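Local coordinates for galactose mutarotase related enzyme (PDB 3Q1N), which probably binds a carbohydrate and may act as an isomerase, as a member of the aldose 1-epimerase (galactose mutarotase-like) family, at residues S87-A99 with F107-D119. Residues are numbered along the deposited sequence; the frame is centred on the assembly and turned at random. Where two conformers were deposited one is given.
Sequences SDSAVTFTQHQNA and FEYTLAVTYMLTD. With NO3 (nitrate ion), chain E; EDO (1,2-ethanediol), chain T.
Phe-93 and Tyr-115 meet rim to rim on the buried face of two antiparallel strands, 90-96 and 109-118. Their planes stand 80° apart, Phe-93 CD2 reaches the edge of the Tyr-115 ring at CE2, 3.6 Å away, and neither ring lies over the face of the other. Aromatic bulk suits this face because Ile-14 of strand 10-15, in a separate sheet, packs against both rings, while the Tyr-115 hydroxyl is hydrogen-bonded to Ala-19 O. Farther along, Gln-95 runs extended, with CG anti to its backbone N (chi1 -174°), which brings OE1 to the edge of the Tyr-109 ring. Tyr-109 OH donates to Gln-95 OE1 over 2.7 Å, approaching 37° out of the amide plane, and Gln-95 NE2 binds Ala-76 O, so both ends of the buried amide are satisfied. A phenylalanine in place of Tyr-109 would probably leave Gln-95 OE1 without its hydroxyl donor and the amide less firmly fixed. One face of the Tyr-109 ring is covered by the backbone of His-96 and Gln-97. Gln-97 bends back on itself, letting its OE1 accept Tyr-109 N at 3.0 Å while its amide stacks on the Glu-108 carboxylate, nearly parallel to it. The opposite face of the strand pair carries small, beta-branched threonines: the methyls of Thr-94 and Thr-110 touch tightly, CG2 to CG2 at 3.5 Å, and Thr-110 OG1 is hydrogen-bonded to Asp-131 OD2. Paired backbone bonds lock the register of the two strands, joined by a connection that includes helix 99-104. The chemistry implies an amphipathic pair within a large antiparallel sheet, its inward polar ends answered by specific partners.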
loop_
_atom_site.group_PDB
_atom_site.type_symbol
_atom_site.label_atom_id
_atom_site.label_comp_id
_atom_site.label_asym_id
_atom_site.label_seq_id
_atom_site.Cartn_x
_atom_site.Cartn_y
_atom_site.Cartn_z
ATOM N N SER A 87 -19.521 -13.632 3.788
ATOM C CA SER A 87 -20.929 -13.233 3.637
ATOM C C SER A 87 -21.027 -12.495 2.316
ATOM O O SER A 87 -20.041 -12.405 1.594
ATOM C CB SER A 87 -21.371 -12.338 4.804
ATOM O OG SER A 87 -20.727 -11.109 4.741
ATOM N N ASP A 88 -22.200 -11.953 1.985
ATOM C CA ASP A 88 -22.345 -11.340 0.678
ATOM C C ASP A 88 -21.497 -10.098 0.543
ATOM O O ASP A 88 -21.009 -9.823 -0.554
ATOM C CB ASP A 88 -23.805 -11.035 0.371
ATOM C CG ASP A 88 -24.636 -12.290 0.334
ATOM O OD1 ASP A 88 -24.133 -13.305 -0.184
ATOM O OD2 ASP A 88 -25.767 -12.288 0.847
ATOM N N SER A 89 -21.306 -9.382 1.661
ATOM C CA SER A 89 -20.642 -8.098 1.623
ATOM C C SER A 89 -19.292 -8.061 2.347
ATOM O O SER A 89 -18.654 -7.009 2.402
ATOM C CB SER A 89 -21.593 -7.044 2.193
ATOM O OG SER A 89 -22.105 -7.489 3.440
ATOM N N ALA A 90 -18.825 -9.197 2.881
ATOM C CA ALA A 90 -17.550 -9.224 3.620
ATOM C C ALA A 90 -16.891 -10.592 3.488
ATOM O O ALA A 90 -17.570 -11.617 3.284
ATOM C CB ALA A 90 -17.700 -8.881 5.155
ATOM N N VAL A 91 -15.574 -10.595 3.691
ATOM C CA VAL A 91 -14.823 -11.828 3.640
ATOM C C VAL A 91 -13.502 -11.655 4.337
ATOM O O VAL A 91 -12.952 -10.549 4.345
ATOM C CB VAL A 91 -14.603 -12.304 2.190
ATOM C CG1 VAL A 91 -13.808 -11.273 1.385
ATOM C CG2 VAL A 91 -13.863 -13.684 2.162
ATOM N N THR A 92 -12.973 -12.752 4.897
ATOM C CA THR A 92 -11.707 -12.718 5.628
ATOM C C THR A 92 -10.729 -13.681 4.960
ATOM O O THR A 92 -11.103 -14.813 4.566
ATOM C CB THR A 92 -11.881 -13.065 7.147
ATOM O OG1 THR A 92 -12.693 -12.072 7.776
ATOM C CG2 THR A 92 -10.548 -13.112 7.883
ATOM N N PHE A 93 -9.502 -13.188 4.776
ATOM C CA PHE A 93 -8.399 -13.951 4.207
ATOM C C PHE A 93 -7.284 -14.106 5.226
ATOM O O PHE A 93 -6.898 -13.142 5.871
ATOM C CB PHE A 93 -7.822 -13.197 3.003
ATOM C CG PHE A 93 -8.718 -13.159 1.802
ATOM C CD1 PHE A 93 -8.703 -14.185 0.879
ATOM C CD2 PHE A 93 -9.542 -12.064 1.560
ATOM C CE1 PHE A 93 -9.495 -14.168 -0.277
ATOM C CE2 PHE A 93 -10.373 -12.021 0.416
ATOM C CZ PHE A 93 -10.363 -13.073 -0.517
ATOM N N THR A 94 -6.704 -15.292 5.334
ATOM C CA THR A 94 -5.694 -15.550 6.331
ATOM C C THR A 94 -4.536 -16.328 5.736
ATOM O O THR A 94 -4.720 -17.325 5.063
ATOM C CB THR A 94 -6.266 -16.374 7.518
ATOM O OG1 THR A 94 -7.411 -15.708 8.075
ATOM C CG2 THR A 94 -5.210 -16.501 8.663
ATOM N N GLN A 95 -3.331 -15.799 5.958
ATOM C CA GLN A 95 -2.073 -16.467 5.566
ATOM C C GLN A 95 -1.204 -16.747 6.796
ATOM O O GLN A 95 -1.127 -15.949 7.723
ATOM C CB GLN A 95 -1.325 -15.583 4.589
ATOM C CG GLN A 95 -0.085 -16.232 4.004
ATOM C CD GLN A 95 0.662 -15.291 3.098
ATOM O OE1 GLN A 95 1.569 -14.574 3.587
ATOM N NE2 GLN A 95 0.323 -15.253 1.807
ATOM N N HIS A 96 -0.503 -17.870 6.760
ATOM C CA HIS A 96 0.515 -18.220 7.734
ATOM C C HIS A 96 1.820 -18.471 6.972
ATOM O O HIS A 96 1.841 -18.563 5.723
ATOM C CB HIS A 96 0.108 -19.528 8.439
ATOM C CG HIS A 96 -1.160 -19.445 9.233
ATOM N ND1 HIS A 96 -1.186 -19.035 10.554
ATOM C CD2 HIS A 96 -2.444 -19.732 8.905
ATOM C CE1 HIS A 96 -2.442 -19.075 11.002
ATOM N NE2 HIS A 96 -3.228 -19.443 10.008
ATOM N N GLN A 97 2.913 -18.591 7.717
ATOM C CA GLN A 97 4.191 -18.955 7.177
ATOM C C GLN A 97 4.151 -20.303 6.455
ATOM O O GLN A 97 3.281 -21.136 6.700
ATOM C CB GLN A 97 5.258 -18.989 8.288
ATOM C CG GLN A 97 5.237 -20.214 9.209
ATOM C CD GLN A 97 3.999 -20.377 10.057
ATOM O OE1 GLN A 97 3.372 -19.408 10.446
ATOM N NE2 GLN A 97 3.700 -21.622 10.446
ATOM N N ASN A 98 5.159 -20.509 5.623
ATOM C CA ASN A 98 5.386 -21.785 4.970
ATOM C C ASN A 98 6.901 -22.047 4.895
ATOM O O ASN A 98 7.716 -21.192 5.264
ATOM C CB ASN A 98 4.644 -21.821 3.630
ATOM C CG ASN A 98 5.164 -20.824 2.630
ATOM O OD1 ASN A 98 6.305 -20.821 2.317
ATOM N ND2 ASN A 98 4.258 -19.987 2.072
ATOM N N ALA A 99 7.304 -23.227 4.436
ATOM C CA ALA A 99 8.708 -23.583 4.366
ATOM C C ALA A 99 9.574 -22.610 3.558
ATOM O O ALA A 99 10.722 -22.370 3.922
ATOM C CB ALA A 99 8.872 -25.057 3.814
ATOM N N PHE A 107 10.069 -16.729 11.105
ATOM C CA PHE A 107 9.011 -16.477 12.055
ATOM C C PHE A 107 7.741 -17.158 11.621
ATOM O O PHE A 107 7.312 -17.084 10.459
ATOM C CB PHE A 107 8.722 -14.944 12.195
ATOM C CG PHE A 107 9.896 -14.153 12.643
ATOM C CD1 PHE A 107 10.220 -14.072 13.982
ATOM C CD2 PHE A 107 10.716 -13.483 11.731
ATOM C CE1 PHE A 107 11.337 -13.379 14.399
ATOM C CE2 PHE A 107 11.812 -12.789 12.157
ATOM C CZ PHE A 107 12.114 -12.737 13.511
ATOM N N GLU A 108 7.096 -17.802 12.591
ATOM C CA GLU A 108 5.691 -18.126 12.472
ATOM C C GLU A 108 4.827 -16.879 12.644
ATOM O O GLU A 108 5.041 -16.049 13.541
ATOM C CB GLU A 108 5.290 -19.244 13.457
ATOM C CG GLU A 108 6.132 -20.489 13.279
ATOM C CD GLU A 108 5.550 -21.708 13.935
ATOM O OE1 GLU A 108 4.679 -21.582 14.800
ATOM O OE2 GLU A 108 6.019 -22.831 13.581
ATOM N N TYR A 109 3.879 -16.714 11.719
ATOM C CA TYR A 109 3.014 -15.546 11.727
ATOM C C TYR A 109 1.634 -15.858 11.250
ATOM O O TYR A 109 1.413 -16.856 10.529
ATOM C CB TYR A 109 3.622 -14.393 10.879
ATOM C CG TYR A 109 3.610 -14.641 9.362
ATOM C CD1 TYR A 109 2.452 -14.381 8.591
ATOM C CD2 TYR A 109 4.727 -15.186 8.706
ATOM C CE1 TYR A 109 2.456 -14.613 7.242
ATOM C CE2 TYR A 109 4.720 -15.439 7.355
ATOM C CZ TYR A 109 3.596 -15.152 6.615
ATOM O OH TYR A 109 3.568 -15.410 5.239
ATOM N N THR A 110 0.723 -14.954 11.587
ATOM C CA THR A 110 -0.586 -14.922 10.938
ATOM C C THR A 110 -0.796 -13.521 10.385
ATOM O O THR A 110 -0.524 -12.544 11.059
ATOM C CB THR A 110 -1.732 -15.264 11.871
ATOM O OG1 THR A 110 -1.533 -16.553 12.455
ATOM C CG2 THR A 110 -3.078 -15.282 11.105
ATOM N N LEU A 111 -1.229 -13.441 9.118
ATOM C CA LEU A 111 -1.623 -12.196 8.528
ATOM C C LEU A 111 -3.053 -12.355 8.095
ATOM O O LEU A 111 -3.348 -13.145 7.208
ATOM C CB LEU A 111 -0.710 -11.835 7.336
ATOM C CG LEU A 111 -1.094 -10.623 6.518
ATOM C CD1 LEU A 111 -1.160 -9.363 7.422
ATOM C CD2 LEU A 111 -0.086 -10.448 5.340
ATOM N N ALA A 112 -3.945 -11.595 8.726
ATOM C CA ALA A 112 -5.362 -11.716 8.454
ATOM C C ALA A 112 -5.863 -10.391 7.923
ATOM O O ALA A 112 -5.483 -9.328 8.406
ATOM C CB ALA A 112 -6.166 -12.181 9.680
ATOM N N VAL A 113 -6.693 -10.471 6.883
ATOM C CA VAL A 113 -7.248 -9.294 6.234
ATOM C C VAL A 113 -8.758 -9.498 6.040
ATOM O O VAL A 113 -9.159 -10.496 5.437
ATOM C CB VAL A 113 -6.545 -9.095 4.851
ATOM C CG1 VAL A 113 -6.916 -7.763 4.209
ATOM C CG2 VAL A 113 -5.014 -9.267 4.991
ATOM N N THR A 114 -9.585 -8.563 6.512
ATOM C CA THR A 114 -11.017 -8.639 6.351
ATOM C C THR A 114 -11.461 -7.471 5.490
ATOM O O THR A 114 -11.071 -6.334 5.770
ATOM C CB THR A 114 -11.753 -8.651 7.717
ATOM O OG1 THR A 114 -11.420 -9.867 8.400
ATOM C CG2 THR A 114 -13.301 -8.570 7.517
ATOM N N TYR A 115 -12.197 -7.791 4.412
ATOM C CA TYR A 115 -12.727 -6.784 3.497
ATOM C C TYR A 115 -14.215 -6.678 3.740
ATOM O O TYR A 115 -14.877 -7.698 3.842
ATOM C CB TYR A 115 -12.495 -7.171 2.054
ATOM C CG TYR A 115 -11.043 -7.239 1.638
ATOM C CD1 TYR A 115 -10.379 -6.095 1.224
ATOM C CD2 TYR A 115 -10.355 -8.441 1.659
ATOM C CE1 TYR A 115 -9.063 -6.143 0.805
ATOM C CE2 TYR A 115 -9.008 -8.488 1.270
ATOM C CZ TYR A 115 -8.387 -7.331 0.856
ATOM O OH TYR A 115 -7.061 -7.323 0.474
HETATM N N MSE A 116 -14.750 -5.461 3.779
HETATM C CA MSE A 116 -16.184 -5.289 3.872
HETATM C C MSE A 116 -16.625 -4.054 3.085
HETATM O O MSE A 116 -16.044 -2.967 3.237
HETATM C CB MSE A 116 -16.600 -5.165 5.346
HETATM C CG MSE A 116 -18.100 -5.158 5.526
HETATM SE SE MSE A 116 -18.640 -4.861 7.358
HETATM C CE MSE A 116 -17.011 -4.422 8.285
ATOM N N LEU A 117 -17.635 -4.246 2.231
ATOM C CA LEU A 117 -18.261 -3.143 1.511
ATOM C C LEU A 117 -19.398 -2.571 2.354
ATOM O O LEU A 117 -20.157 -3.317 3.011
ATOM C CB LEU A 117 -18.814 -3.577 0.162
ATOM C CG LEU A 117 -17.770 -3.877 -0.899
ATOM C CD1 LEU A 117 -18.408 -4.657 -2.080
ATOM C CD2 LEU A 117 -16.965 -2.544 -1.294
ATOM N N THR A 118 -19.463 -1.248 2.359
ATOM C CA THR A 118 -20.474 -0.457 3.071
ATOM C C THR A 118 -21.023 0.581 2.121
ATOM O O THR A 118 -20.578 0.704 0.971
ATOM C CB THR A 118 -19.835 0.314 4.282
ATOM O OG1 THR A 118 -18.951 1.333 3.780
ATOM C CG2 THR A 118 -19.103 -0.663 5.233
ATOM N N ASP A 119 -21.981 1.394 2.567
ATOM C CA ASP A 119 -22.434 2.499 1.717
ATOM C C ASP A 119 -21.313 3.465 1.312
ATOM O O ASP A 119 -21.375 4.132 0.291
ATOM C CB ASP A 119 -23.509 3.322 2.430
ATOM C CG ASP A 119 -24.859 2.671 2.389
ATOM O OD1 ASP A 119 -25.036 1.698 1.636
ATOM O OD2 ASP A 119 -25.756 3.162 3.139
HETATM N N NO3 E . -25.051 -12.967 3.681
HETATM O O1 NO3 E . -26.377 -13.301 3.961
HETATM O O2 NO3 E . -24.677 -11.634 3.538
HETATM O O3 NO3 E . -24.107 -13.991 3.606
HETATM C C1 EDO T . -8.844 -9.939 9.552
HETATM O O1 EDO T . -9.781 -10.445 10.453
HETATM C C2 EDO T . -7.916 -8.960 10.268
HETATM O O2 EDO T . -8.531 -7.926 10.977
#